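Succinyl-CoA ligase (ADP-forming) subunit alpha (Methanosaeta concilii, PDB 6HXI) pairs a CoA-ligase region with a helical domain related to the C-terminal part of citrate synthase, within an eight-chain assembly that carries coenzyme A. Local coordinates at residues M28-Y33 with G156-I161; I409-D414 with D499-L504; V427-G432 with G586-Q591; E460-Q465 with F558-I563. All blocks are in the same frame, centred on the assembly; numbering follows the deposited sequence.

Contact 1: M28-Y33 with G156-I161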
loop_
_atom_site.group_PDB
_atom_site.type_symbol
_atom_site.label_atom_id
_atom_site.label_comp_id
_atom_site.label_asym_id
_atom_site.label_seq_id
_atom_site.Cartn_x
_atom_site.Cartn_y
_atom_site.Cartn_z
ATOM N N MET B 28 36.109 -20.037 16.236
ATOM C CA MET B 28 36.996 -20.795 15.356
ATOM C C MET B 28 37.704 -19.862 14.358
ATOM O O MET B 28 38.931 -19.882 14.257
ATOM C CB MET B 28 36.240 -21.926 14.641
ATOM C CG MET B 28 35.916 -23.073 15.560
ATOM S SD MET B 28 34.949 -24.393 14.795
ATOM C CE MET B 28 36.175 -25.130 13.737
ATOM N N LEU B 29 36.934 -18.983 13.692
ATOM C CA LEU B 29 37.464 -18.031 12.721
ATOM C C LEU B 29 38.448 -17.057 13.352
ATOM O O LEU B 29 39.479 -16.746 12.744
ATOM C CB LEU B 29 36.328 -17.265 12.026
ATOM C CG LEU B 29 35.425 -18.105 11.148
ATOM C CD1 LEU B 29 34.177 -17.324 10.747
ATOM C CD2 LEU B 29 36.171 -18.597 9.921
ATOM N N ASP B 30 38.151 -16.605 14.582
ATOM C CA ASP B 30 39.006 -15.674 15.309
ATOM C C ASP B 30 40.377 -16.298 15.599
ATOM O O ASP B 30 41.396 -15.621 15.490
ATOM C CB ASP B 30 38.308 -15.217 16.608
ATOM C CG ASP B 30 37.316 -14.078 16.449
ATOM O OD1 ASP B 30 37.191 -13.548 15.325
ATOM O OD2 ASP B 30 36.703 -13.683 17.462
ATOM N N PHE B 31 40.394 -17.589 15.933
ATOM C CA PHE B 31 41.621 -18.342 16.207
ATOM C C PHE B 31 42.445 -18.487 14.923
ATOM O O PHE B 31 43.634 -18.227 14.939
ATOM C CB PHE B 31 41.287 -19.722 16.797
ATOM C CG PHE B 31 42.498 -20.494 17.267
ATOM C CD1 PHE B 31 43.292 -20.017 18.311
ATOM C CD2 PHE B 31 42.852 -21.695 16.666
ATOM C CE1 PHE B 31 44.410 -20.745 18.757
ATOM C CE2 PHE B 31 43.982 -22.413 17.104
ATOM C CZ PHE B 31 44.742 -21.936 18.152
ATOM N N ASP B 32 41.787 -18.825 13.807
ATOM C CA ASP B 32 42.424 -18.949 12.507
ATOM C C ASP B 32 43.092 -17.624 12.143
ATOM O O ASP B 32 44.245 -17.621 11.736
ATOM C CB ASP B 32 41.388 -19.337 11.433
ATOM C CG ASP B 32 40.604 -20.603 11.702
ATOM O OD1 ASP B 32 41.139 -21.506 12.402
ATOM O OD2 ASP B 32 39.464 -20.705 11.208
ATOM N N TYR B 33 42.390 -16.500 12.367
ATOM C CA TYR B 33 42.927 -15.173 12.116
ATOM C C TYR B 33 44.216 -14.865 12.957
ATOM O O TYR B 33 45.231 -14.489 12.365
ATOM C CB TYR B 33 41.846 -14.100 12.324
ATOM C CG TYR B 33 42.332 -12.722 11.963
ATOM C CD1 TYR B 33 42.399 -12.315 10.635
ATOM C CD2 TYR B 33 42.748 -11.830 12.944
ATOM C CE1 TYR B 33 42.892 -11.053 10.291
ATOM C CE2 TYR B 33 43.231 -10.566 12.617
ATOM C CZ TYR B 33 43.308 -10.185 11.288
ATOM O OH TYR B 33 43.773 -8.940 10.967
ATOM N N GLY B 156 38.091 -20.840 24.908
ATOM C CA GLY B 156 37.323 -19.625 25.145
ATOM C C GLY B 156 37.599 -18.379 24.347
ATOM O O GLY B 156 37.542 -18.396 23.116
ATOM N N THR B 157 37.786 -17.263 25.046
ATOM C CA THR B 157 37.963 -15.941 24.422
ATOM C C THR B 157 39.309 -15.764 23.753
ATOM O O THR B 157 40.277 -16.419 24.143
ATOM C CB THR B 157 37.691 -14.816 25.444
ATOM O OG1 THR B 157 38.710 -14.810 26.449
ATOM C CG2 THR B 157 36.314 -14.946 26.110
ATOM N N ILE B 158 39.396 -14.811 22.797
ATOM C CA ILE B 158 40.663 -14.491 22.118
ATOM C C ILE B 158 41.679 -13.931 23.124
ATOM O O ILE B 158 42.884 -14.190 22.986
ATOM C CB ILE B 158 40.424 -13.609 20.853
ATOM C CG1 ILE B 158 40.011 -14.487 19.657
ATOM C CG2 ILE B 158 41.625 -12.761 20.463
ATOM C CD1 ILE B 158 41.053 -15.471 19.097
ATOM N N GLU B 159 41.191 -13.236 24.171
ATOM C CA GLU B 159 42.040 -12.715 25.257
ATOM C C GLU B 159 42.731 -13.882 25.974
ATOM O O GLU B 159 43.942 -13.854 26.186
ATOM C CB GLU B 159 41.212 -11.863 26.246
ATOM C CG GLU B 159 41.057 -10.415 25.788
ATOM C CD GLU B 159 39.851 -9.638 26.288
ATOM O OE1 GLU B 159 39.934 -8.388 26.324
ATOM O OE2 GLU B 159 38.813 -10.264 26.606
ATOM N N ASN B 160 41.961 -14.929 26.290
ATOM C CA ASN B 160 42.467 -16.151 26.908
ATOM C C ASN B 160 43.442 -16.870 25.971
ATOM O O ASN B 160 44.481 -17.327 26.441
ATOM C CB ASN B 160 41.318 -17.071 27.334
ATOM C CG ASN B 160 41.790 -18.328 28.005
ATOM O OD1 ASN B 160 42.359 -18.327 29.102
ATOM N ND2 ASN B 160 41.651 -19.422 27.310
ATOM N N ILE B 161 43.145 -16.932 24.650
ATOM C CA ILE B 161 44.049 -17.550 23.663
ATOM C C ILE B 161 45.397 -16.837 23.659
ATOM O O ILE B 161 46.440 -17.503 23.690
ATOM C CB ILE B 161 43.394 -17.657 22.255
ATOM C CG1 ILE B 161 42.479 -18.869 22.198
ATOM C CG2 ILE B 161 44.419 -17.683 21.094
ATOM C CD1 ILE B 161 41.218 -18.515 21.686
#
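Asp30 and Ile158 mark the closest approach of segments 28-33 and 156-161, their CA atoms 7.1 Å apart: helix 22-34 is met near its C-terminal end, whereas helix 158-163 is met at its first residue. Ile158 sends its CG1 branch over helix 22-34. Its CG1 lies 3.6 Å from CB of Asp30, and the terminal methyl CD1 continues onto the backbone, resting 3.6 Å from Asp30 O. Here the hydrocarbon part of an acidic residue serves as packing surface. The carboxylate itself is engaged elsewhere, since OD2 forms a salt bridge with Arg350 of the second subunit, and OD1 has a weak hydrogen bond from Gln26. One turn further along helix 158-163, the CG2 methyl of Ile161 comes to the rim of the Phe31 ring, in its plane, 3.8 Å from Phe31 CD1. The ring owes this position to chi1 of -173°, which places Phe31 CG opposite its own backbone N and carries CD1 forward. Arg150, from strand 149-150, packs against both Phe31 and Ile161. Thr157 starts the short helix as N-cap, its OG1 accepting from Asn160 N at 3.3 Å; one turn apart, the isoleucines at the first and fourth helical positions both face helix 22-34. The helix after the first strand of the Rossmann-like N-terminal sheet is thus joined to the short helix between strands 149-150 and 172-176 of the second sheet. Between the two segments the chemistry is purely van der Waals, and the buried charge of Asp30 is probably balanced by the arginine from the neighbouring chain.

Contact 2: I409-D414 with D499-L504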
loop_
_atom_site.group_PDB
_atom_site.type_symbol
_atom_site.label_atom_id
_atom_site.label_comp_id
_atom_site.label_asym_id
_atom_site.label_seq_id
_atom_site.Cartn_x
_atom_site.Cartn_y
_atom_site.Cartn_z
ATOM N N ILE B 409 -16.041 3.147 15.735
ATOM C CA ILE B 409 -15.486 2.002 15.012
ATOM C C ILE B 409 -16.579 1.104 14.457
ATOM O O ILE B 409 -16.510 0.735 13.297
ATOM C CB ILE B 409 -14.466 1.236 15.888
ATOM C CG1 ILE B 409 -13.251 2.074 16.126
ATOM C CG2 ILE B 409 -14.062 -0.118 15.285
ATOM C CD1 ILE B 409 -12.262 1.458 17.231
ATOM N N GLN B 410 -17.626 0.782 15.263
ATOM C CA GLN B 410 -18.776 -0.030 14.829
ATOM C C GLN B 410 -19.596 0.655 13.777
ATOM O O GLN B 410 -20.009 0.045 12.796
ATOM C CB GLN B 410 -19.646 -0.371 16.032
ATOM C CG GLN B 410 -18.883 -1.257 17.009
ATOM C CD GLN B 410 -19.690 -1.422 18.273
ATOM O OE1 GLN B 410 -20.714 -2.053 18.286
ATOM N NE2 GLN B 410 -19.243 -0.842 19.347
ATOM N N ILE B 411 -19.806 1.958 13.956
ATOM C CA ILE B 411 -20.607 2.765 13.013
ATOM C C ILE B 411 -19.935 2.910 11.669
ATOM O O ILE B 411 -20.615 2.887 10.646
ATOM C CB ILE B 411 -20.953 4.118 13.690
ATOM C CG1 ILE B 411 -22.098 3.820 14.724
ATOM C CG2 ILE B 411 -21.345 5.236 12.653
ATOM C CD1 ILE B 411 -22.525 4.889 15.624
ATOM N N VAL B 412 -18.589 3.060 11.654
ATOM C CA VAL B 412 -17.882 3.234 10.386
ATOM C C VAL B 412 -17.350 1.897 9.825
ATOM O O VAL B 412 -16.698 1.925 8.783
ATOM C CB VAL B 412 -16.790 4.335 10.413
ATOM C CG1 VAL B 412 -17.336 5.665 10.949
ATOM C CG2 VAL B 412 -15.551 3.904 11.217
ATOM N N ALA B 413 -17.616 0.747 10.480
ATOM C CA ALA B 413 -17.087 -0.572 10.061
ATOM C C ALA B 413 -17.283 -0.855 8.563
ATOM O O ALA B 413 -16.356 -1.288 7.893
ATOM C CB ALA B 413 -17.660 -1.688 10.892
ATOM N N ASP B 414 -18.454 -0.537 8.051
ATOM C CA ASP B 414 -18.717 -0.725 6.650
ATOM C C ASP B 414 -19.860 0.124 6.181
ATOM O O ASP B 414 -20.787 0.341 6.920
ATOM C CB ASP B 414 -19.052 -2.197 6.333
ATOM C CG ASP B 414 -18.724 -2.473 4.877
ATOM O OD1 ASP B 414 -17.550 -2.237 4.477
ATOM O OD2 ASP B 414 -19.674 -2.764 4.100
ATOM N N ASP B 499 -30.578 9.959 9.333
ATOM C CA ASP B 499 -29.582 8.883 9.234
ATOM C C ASP B 499 -29.436 8.295 10.655
ATOM O O ASP B 499 -29.189 9.040 11.614
ATOM C CB ASP B 499 -28.224 9.391 8.717
ATOM C CG ASP B 499 -27.151 8.316 8.569
ATOM O OD1 ASP B 499 -27.211 7.310 9.302
ATOM O OD2 ASP B 499 -26.231 8.499 7.741
ATOM N N LYS B 500 -29.645 6.972 10.793
ATOM C CA LYS B 500 -29.558 6.314 12.098
ATOM C C LYS B 500 -28.153 6.404 12.727
ATOM O O LYS B 500 -28.065 6.620 13.935
ATOM C CB LYS B 500 -30.060 4.865 12.050
ATOM C CG LYS B 500 -30.943 4.515 13.255
ATOM C CD LYS B 500 -32.415 4.925 13.057
ATOM C CE LYS B 500 -33.346 3.946 13.733
ATOM N NZ LYS B 500 -34.681 3.883 13.071
ATOM N N ARG B 501 -27.083 6.298 11.899
ATOM C CA ARG B 501 -25.680 6.364 12.321
ATOM C C ARG B 501 -25.415 7.644 13.114
ATOM O O ARG B 501 -24.735 7.588 14.141
ATOM C CB ARG B 501 -24.727 6.293 11.121
ATOM C CG ARG B 501 -24.869 5.061 10.226
ATOM C CD ARG B 501 -23.681 4.878 9.275
ATOM N NE ARG B 501 -23.740 5.719 8.070
ATOM C CZ ARG B 501 -22.683 5.998 7.303
ATOM N NH1 ARG B 501 -21.480 5.516 7.609
ATOM N NH2 ARG B 501 -22.813 6.788 6.245
ATOM N N VAL B 502 -25.990 8.779 12.654
ATOM C CA VAL B 502 -25.892 10.127 13.231
ATOM C C VAL B 502 -26.630 10.170 14.512
ATOM O O VAL B 502 -26.118 10.697 15.495
ATOM C CB VAL B 502 -26.432 11.221 12.252
ATOM C CG1 VAL B 502 -26.602 12.579 12.930
ATOM C CG2 VAL B 502 -25.573 11.347 11.006
ATOM N N GLN B 503 -27.860 9.675 14.510
ATOM C CA GLN B 503 -28.712 9.757 15.682
ATOM C C GLN B 503 -28.179 8.930 16.828
ATOM O O GLN B 503 -28.212 9.396 17.960
ATOM C CB GLN B 503 -30.178 9.434 15.350
ATOM C CG GLN B 503 -31.214 10.067 16.306
ATOM C CD GLN B 503 -30.975 11.525 16.674
ATOM O OE1 GLN B 503 -31.143 12.456 15.858
ATOM N NE2 GLN B 503 -30.593 11.744 17.933
ATOM N N LEU B 504 -27.614 7.753 16.521
ATOM C CA LEU B 504 -26.973 6.887 17.514
ATOM C C LEU B 504 -25.795 7.624 18.199
ATOM O O LEU B 504 -25.700 7.597 19.415
ATOM C CB LEU B 504 -26.498 5.577 16.855
ATOM C CG LEU B 504 -27.624 4.559 16.582
ATOM C CD1 LEU B 504 -27.405 3.801 15.242
ATOM C CD2 LEU B 504 -27.799 3.602 17.762
#
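Apolar packing dominates where Ile411, near the end of helix 399-412, meets Arg501 in the first turn of helix 500-512. Both branches of the isoleucine take part. CG2 lies across the aliphatic base of the arginine, 3.9 Å from Arg501 CB, while CD1 reaches past it to the backbone, 3.8 Å from Arg501 O. The same CD1 makes a looser contact with Leu504, 4.2 Å from its CB, one turn along. Leu378 of the third subunit also packs on Ile411, and Leu374 of that subunit on Arg501.

Polar contacts lie mainly within 499-504. Asp499 is the N-cap residue, and its OD1 receives the backbone N of Arg501 at 2.8 Å, on the anti side of the carboxylate and 30° out of its plane. Its other oxygen, OD2, stands 3.7 Å from Arg501 NE, a long ion pair. Across the contact, the edge of the guanidinium is turned to Ile411 O, but NH1 stays 4.1 Å from that oxygen. A bend at chi3 (-81°) turns the arginine head aside after its methylenes have covered the isoleucine, and a bound acetate ion lies about 4 Å from this side chain.

Arg501 therefore works chiefly through its stem, which joins two helices of the citrate-synthase-like domain by dispersion forces beside a subunit interface; the acetate, probably from the crystallisation liquor, is at most a tentative hint of a site for small anions.

Contact 3: V427-G432 with G586-Q591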
loop_
_atom_site.group_PDB
_atom_site.type_symbol
_atom_site.label_atom_id
_atom_site.label_comp_id
_atom_site.label_asym_id
_atom_site.label_seq_id
_atom_site.Cartn_x
_atom_site.Cartn_y
_atom_site.Cartn_z
ATOM N N VAL B 427 -11.931 -5.283 -6.037
ATOM C CA VAL B 427 -11.249 -5.441 -7.313
ATOM C C VAL B 427 -9.918 -6.199 -7.085
ATOM O O VAL B 427 -9.677 -7.181 -7.762
ATOM C CB VAL B 427 -11.074 -4.086 -8.031
ATOM C CG1 VAL B 427 -10.119 -4.188 -9.206
ATOM C CG2 VAL B 427 -12.440 -3.531 -8.467
ATOM N N ALA B 428 -9.098 -5.784 -6.155
ATOM C CA ALA B 428 -7.819 -6.465 -5.842
ATOM C C ALA B 428 -8.096 -7.937 -5.454
ATOM O O ALA B 428 -7.347 -8.815 -5.886
ATOM C CB ALA B 428 -7.093 -5.739 -4.661
ATOM N N SER B 429 -9.133 -8.183 -4.603
ATOM C CA SER B 429 -9.518 -9.554 -4.186
ATOM C C SER B 429 -9.934 -10.381 -5.416
ATOM O O SER B 429 -9.530 -11.515 -5.545
ATOM C CB SER B 429 -10.637 -9.533 -3.144
ATOM O OG SER B 429 -10.753 -10.787 -2.486
ATOM N N CYS B 430 -10.686 -9.790 -6.327
ATOM C CA CYS B 430 -11.119 -10.434 -7.576
ATOM C C CYS B 430 -9.904 -10.704 -8.508
ATOM O O CYS B 430 -9.950 -11.622 -9.316
ATOM C CB CYS B 430 -12.181 -9.593 -8.284
ATOM S SG CYS B 430 -13.778 -9.563 -7.437
ATOM N N ALA B 431 -8.814 -9.934 -8.347
ATOM C CA ALA B 431 -7.582 -10.126 -9.102
ATOM C C ALA B 431 -6.705 -11.212 -8.437
ATOM O O ALA B 431 -5.548 -11.398 -8.840
ATOM C CB ALA B 431 -6.830 -8.813 -9.221
ATOM N N GLY B 432 -7.263 -11.898 -7.441
ATOM C CA GLY B 432 -6.621 -12.986 -6.713
ATOM C C GLY B 432 -5.552 -12.544 -5.776
ATOM O O GLY B 432 -4.672 -13.326 -5.450
ATOM N N GLY B 586 -13.779 -7.795 5.467
ATOM C CA GLY B 586 -15.043 -8.485 5.203
ATOM C C GLY B 586 -15.316 -8.661 3.709
ATOM O O GLY B 586 -15.572 -9.770 3.226
ATOM N N HIS B 587 -15.276 -7.586 2.958
ATOM C CA HIS B 587 -15.540 -7.649 1.492
ATOM C C HIS B 587 -14.472 -8.481 0.712
ATOM O O HIS B 587 -14.793 -9.270 -0.181
ATOM C CB HIS B 587 -15.586 -6.217 0.922
ATOM C CG HIS B 587 -16.867 -5.510 1.287
ATOM N ND1 HIS B 587 -18.067 -5.969 0.843
ATOM C CD2 HIS B 587 -17.057 -4.388 2.015
ATOM C CE1 HIS B 587 -18.975 -5.136 1.329
ATOM N NE2 HIS B 587 -18.409 -4.165 2.044
ATOM N N ILE B 588 -13.221 -8.357 1.095
ATOM C CA ILE B 588 -12.153 -9.161 0.456
ATOM C C ILE B 588 -12.438 -10.663 0.631
ATOM O O ILE B 588 -12.311 -11.407 -0.326
ATOM C CB ILE B 588 -10.812 -8.792 1.136
ATOM C CG1 ILE B 588 -10.364 -7.372 0.741
ATOM C CG2 ILE B 588 -9.757 -9.892 0.851
ATOM C CD1 ILE B 588 -9.383 -6.764 1.757
ATOM N N LEU B 589 -12.773 -11.094 1.879
ATOM C CA LEU B 589 -13.056 -12.483 2.256
ATOM C C LEU B 589 -14.320 -12.995 1.578
ATOM O O LEU B 589 -14.372 -14.156 1.179
ATOM C CB LEU B 589 -13.192 -12.612 3.793
ATOM C CG LEU B 589 -11.910 -12.406 4.628
ATOM C CD1 LEU B 589 -12.253 -12.222 6.097
ATOM C CD2 LEU B 589 -10.924 -13.559 4.473
ATOM N N ASP B 590 -15.327 -12.117 1.450
ATOM C CA ASP B 590 -16.600 -12.394 0.802
ATOM C C ASP B 590 -16.360 -12.772 -0.658
ATOM O O ASP B 590 -16.895 -13.776 -1.105
ATOM C CB ASP B 590 -17.554 -11.198 0.940
ATOM C CG ASP B 590 -19.015 -11.464 0.550
ATOM O OD1 ASP B 590 -19.460 -12.614 0.664
ATOM O OD2 ASP B 590 -19.724 -10.500 0.185
ATOM N N GLN B 591 -15.521 -12.002 -1.392
ATOM C CA GLN B 591 -15.195 -12.298 -2.794
ATOM C C GLN B 591 -14.401 -13.616 -2.890
ATOM O O GLN B 591 -14.611 -14.396 -3.805
ATOM C CB GLN B 591 -14.448 -11.104 -3.452
ATOM C CG GLN B 591 -15.228 -9.747 -3.432
ATOM C CD GLN B 591 -16.599 -9.878 -4.042
ATOM O OE1 GLN B 591 -16.739 -10.440 -5.120
ATOM N NE2 GLN B 591 -17.657 -9.483 -3.340
#
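Ser429 drives its hydroxyl into the backbone of another helix, donating from OG to Ile588 O over 2.7 Å. The acceptor belongs to the interior of the long helix 571-594, where carbonyls are ordinarily occupied by the helix's own amides. The hydroxyl comes in from the flank, with a C=O...OG angle of 123°, and sits a little off the carbonyl plane. Having OG anti to the backbone N (chi1 -164°) carries it toward helix 571-594. A serine makes such intimacy possible: the CA atoms of Ser429 and Ile588 are just 5.4 Å apart.

Apolar groups crowd round this bond. The CG2 methyl of Ile588 lies 3.6 Å from Ser429 OG, and CB of Gln591, one turn on, is 3.8 Å from that same oxygen. Next to it, Cys430 SG comes within 3.9 Å of Gln591 OE1, a van der Waals neighbour. The amide of Gln591 is committed elsewhere, OE1 to Ser596 OG and NE2 to the carbonyl of Ile356 of the third subunit. Helix 420-430 ends in a Schellman motif, with Gly432 at positive phi as its C-prime residue and bonds from Gly432 N to Ser429 O and from Lys433 N to Ala428 O.

A buried hydroxyl is thus satisfied by main chain, and the surrounding carbon groups probably strengthen the bond by excluding water. Two helices of the citrate-synthase-like domain are held at close quarters through a short polar side chain.

Contact 4: E460-Q465 with F558-I563; sequences EFKRAQ and FSKEEI
Lys462 NZ is gripped by three oxygens: the carbonyl of Lys560 across the contact, Glu466 OE1 one turn along its own helix, and Asp564 OD1 beyond the other segment. The bond to Lys560 O measures 3.1 Å and arrives obliquely, the ammonium tilted 32° from the carbonyl plane. With two carboxylates as salt-bridge partners, the buried amine very probably keeps its charge.

The side chain spans a wide gap: the nearest CA atoms, those of Lys462 and Ile563, are 9.5 Å apart. Starting with CG anti to the backbone N (chi1 -161°), the lysine runs out nearly extended and bends at its last torsion. Its methylenes are used on the way: CE passes 3.5 Å from the CG2 methyl of Ile563. Behind that isoleucine, Ile549 and Met552 of helix 540-555 fill in the core. Lys560 adds a peripheral touch, its CG 4.3 Å from Lys462 NZ, while its own ammonium is kept 6.9 Å from Lys462 NZ.

The carbonyl that receives the lysine lies in a capped helix start. Glu562 N gives a nearly straight bond to Ser559 OG, 3.2 Å long, and Glu562 OE1 returns the favour by accepting from Ser559 N at 2.8 Å, from above the carboxylate plane. This reciprocal pair is a capping box, the classic opening of an alpha-helix, here starting helix 560-569 in the all-helical, citrate-synthase-like domain.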
loop_
_atom_site.group_PDB
_atom_site.type_symbol
_atom_site.label_atom_id
_atom_site.label_comp_id
_atom_site.label_asym_id
_atom_site.label_seq_id
_atom_site.Cartn_x
_atom_site.Cartn_y
_atom_site.Cartn_z
ATOM N N GLU B 460 -13.211 22.964 10.455
ATOM C CA GLU B 460 -14.080 24.081 10.101
ATOM C C GLU B 460 -15.025 24.507 11.192
ATOM O O GLU B 460 -15.159 25.720 11.418
ATOM C CB GLU B 460 -14.845 23.818 8.779
ATOM C CG GLU B 460 -13.948 23.910 7.540
ATOM C CD GLU B 460 -12.944 25.051 7.466
ATOM O OE1 GLU B 460 -11.762 24.790 7.141
ATOM O OE2 GLU B 460 -13.339 26.211 7.721
ATOM N N PHE B 461 -15.703 23.540 11.857
ATOM C CA PHE B 461 -16.623 23.864 12.957
ATOM C C PHE B 461 -15.865 24.420 14.164
ATOM O O PHE B 461 -16.314 25.396 14.745
ATOM C CB PHE B 461 -17.514 22.667 13.338
ATOM C CG PHE B 461 -18.690 22.450 12.408
ATOM C CD1 PHE B 461 -18.518 21.836 11.169
ATOM C CD2 PHE B 461 -19.955 22.908 12.742
ATOM C CE1 PHE B 461 -19.605 21.651 10.305
ATOM C CE2 PHE B 461 -21.044 22.709 11.874
ATOM C CZ PHE B 461 -20.864 22.070 10.678
ATOM N N LYS B 462 -14.710 23.823 14.528
ATOM C CA LYS B 462 -13.914 24.286 15.678
ATOM C C LYS B 462 -13.497 25.766 15.474
ATOM O O LYS B 462 -13.697 26.585 16.360
ATOM C CB LYS B 462 -12.680 23.385 15.900
ATOM C CG LYS B 462 -12.078 23.509 17.271
ATOM C CD LYS B 462 -10.611 23.138 17.332
ATOM C CE LYS B 462 -10.142 23.430 18.734
ATOM N NZ LYS B 462 -8.806 24.075 18.788
ATOM N N ARG B 463 -12.961 26.094 14.296
ATOM C CA ARG B 463 -12.516 27.441 13.931
ATOM C C ARG B 463 -13.669 28.459 14.018
ATOM O O ARG B 463 -13.533 29.465 14.703
ATOM C CB ARG B 463 -11.860 27.421 12.535
ATOM C CG ARG B 463 -11.470 28.801 12.005
ATOM C CD ARG B 463 -11.254 28.818 10.502
ATOM N NE ARG B 463 -12.421 28.343 9.749
ATOM C CZ ARG B 463 -13.465 29.090 9.399
ATOM N NH1 ARG B 463 -13.519 30.373 9.739
ATOM N NH2 ARG B 463 -14.469 28.557 8.715
ATOM N N ALA B 464 -14.810 28.173 13.411
ATOM C CA ALA B 464 -15.958 29.066 13.446
ATOM C C ALA B 464 -16.374 29.384 14.870
ATOM O O ALA B 464 -16.462 30.552 15.230
ATOM C CB ALA B 464 -17.124 28.460 12.673
ATOM N N GLN B 465 -16.582 28.342 15.692
ATOM C CA GLN B 465 -17.013 28.439 17.071
ATOM C C GLN B 465 -15.971 29.119 17.949
ATOM O O GLN B 465 -16.360 29.869 18.834
ATOM C CB GLN B 465 -17.365 27.039 17.577
ATOM C CG GLN B 465 -18.205 26.996 18.854
ATOM C CD GLN B 465 -17.463 26.570 20.089
ATOM O OE1 GLN B 465 -16.345 26.048 20.048
ATOM N NE2 GLN B 465 -18.102 26.742 21.221
ATOM N N PHE B 558 -6.568 18.185 27.475
ATOM C CA PHE B 558 -6.089 18.729 26.218
ATOM C C PHE B 558 -6.315 20.246 26.144
ATOM O O PHE B 558 -7.439 20.704 26.341
ATOM C CB PHE B 558 -6.792 18.051 25.023
ATOM C CG PHE B 558 -6.856 16.541 25.011
ATOM C CD1 PHE B 558 -5.807 15.787 24.493
ATOM C CD2 PHE B 558 -7.995 15.873 25.444
ATOM C CE1 PHE B 558 -5.893 14.389 24.429
ATOM C CE2 PHE B 558 -8.089 14.478 25.356
ATOM C CZ PHE B 558 -7.035 13.746 24.858
ATOM N N SER B 559 -5.271 21.017 25.811
ATOM C CA SER B 559 -5.372 22.471 25.609
ATOM C C SER B 559 -5.962 22.733 24.216
ATOM O O SER B 559 -6.100 21.793 23.433
ATOM C CB SER B 559 -3.988 23.111 25.686
ATOM O OG SER B 559 -3.192 22.761 24.566
ATOM N N LYS B 560 -6.255 24.000 23.876
ATOM C CA LYS B 560 -6.772 24.373 22.535
ATOM C C LYS B 560 -5.804 23.915 21.432
ATOM O O LYS B 560 -6.248 23.348 20.446
ATOM C CB LYS B 560 -6.978 25.894 22.445
ATOM C CG LYS B 560 -8.424 26.357 22.424
ATOM C CD LYS B 560 -8.422 27.879 22.476
ATOM C CE LYS B 560 -9.725 28.527 22.095
ATOM N NZ LYS B 560 -9.609 30.008 22.122
ATOM N N GLU B 561 -4.483 24.130 21.644
ATOM C CA GLU B 561 -3.355 23.786 20.769
ATOM C C GLU B 561 -3.276 22.269 20.541
ATOM O O GLU B 561 -3.172 21.829 19.381
ATOM C CB GLU B 561 -2.028 24.260 21.383
ATOM C CG GLU B 561 -1.759 25.754 21.328
ATOM C CD GLU B 561 -0.335 26.151 21.711
ATOM O OE1 GLU B 561 0.072 25.882 22.867
ATOM O OE2 GLU B 561 0.366 26.754 20.864
ATOM N N GLU B 562 -3.311 21.483 21.650
ATOM C CA GLU B 562 -3.295 20.026 21.631
ATOM C C GLU B 562 -4.427 19.493 20.746
ATOM O O GLU B 562 -4.202 18.599 19.929
ATOM C CB GLU B 562 -3.440 19.465 23.040
ATOM C CG GLU B 562 -2.157 19.528 23.850
ATOM C CD GLU B 562 -2.342 19.002 25.259
ATOM O OE1 GLU B 562 -2.743 19.807 26.129
ATOM O OE2 GLU B 562 -2.160 17.779 25.479
ATOM N N ILE B 563 -5.624 20.067 20.896
ATOM C CA ILE B 563 -6.803 19.712 20.112
ATOM C C ILE B 563 -6.557 20.054 18.629
ATOM O O ILE B 563 -6.784 19.205 17.756
ATOM C CB ILE B 563 -8.078 20.344 20.724
ATOM C CG1 ILE B 563 -8.350 19.699 22.110
ATOM C CG2 ILE B 563 -9.278 20.173 19.802
ATOM C CD1 ILE B 563 -9.284 20.378 22.980
#

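How the contacts relate
Contact 1 stands apart, about 57 to 67 Å centre to centre from the others, among the sheets of the N-terminal half. Contacts 2, 3 and 4 share the helical citrate-synthase-like domain: helices 399-412 and 420-430 (contacts 2 and 3) are consecutive in the chain, as are 560-569 and 571-594 (contacts 4 and 3). Contacts 2 and 3 touch through Asp414 OD2 and His587 NE2, 2.8 Å apart, a probable hydrogen bond, and both meet the third subunit. Contact 4 touches no other chain. Burial is fullest in contact 3; contact 2 is partly buried and contact 4 has one exposed member, Lys560. Contacts 1 and 2 rest on carbon packing, contact 3 on a hydroxyl-to-backbone bond, contact 4 on an ammonium.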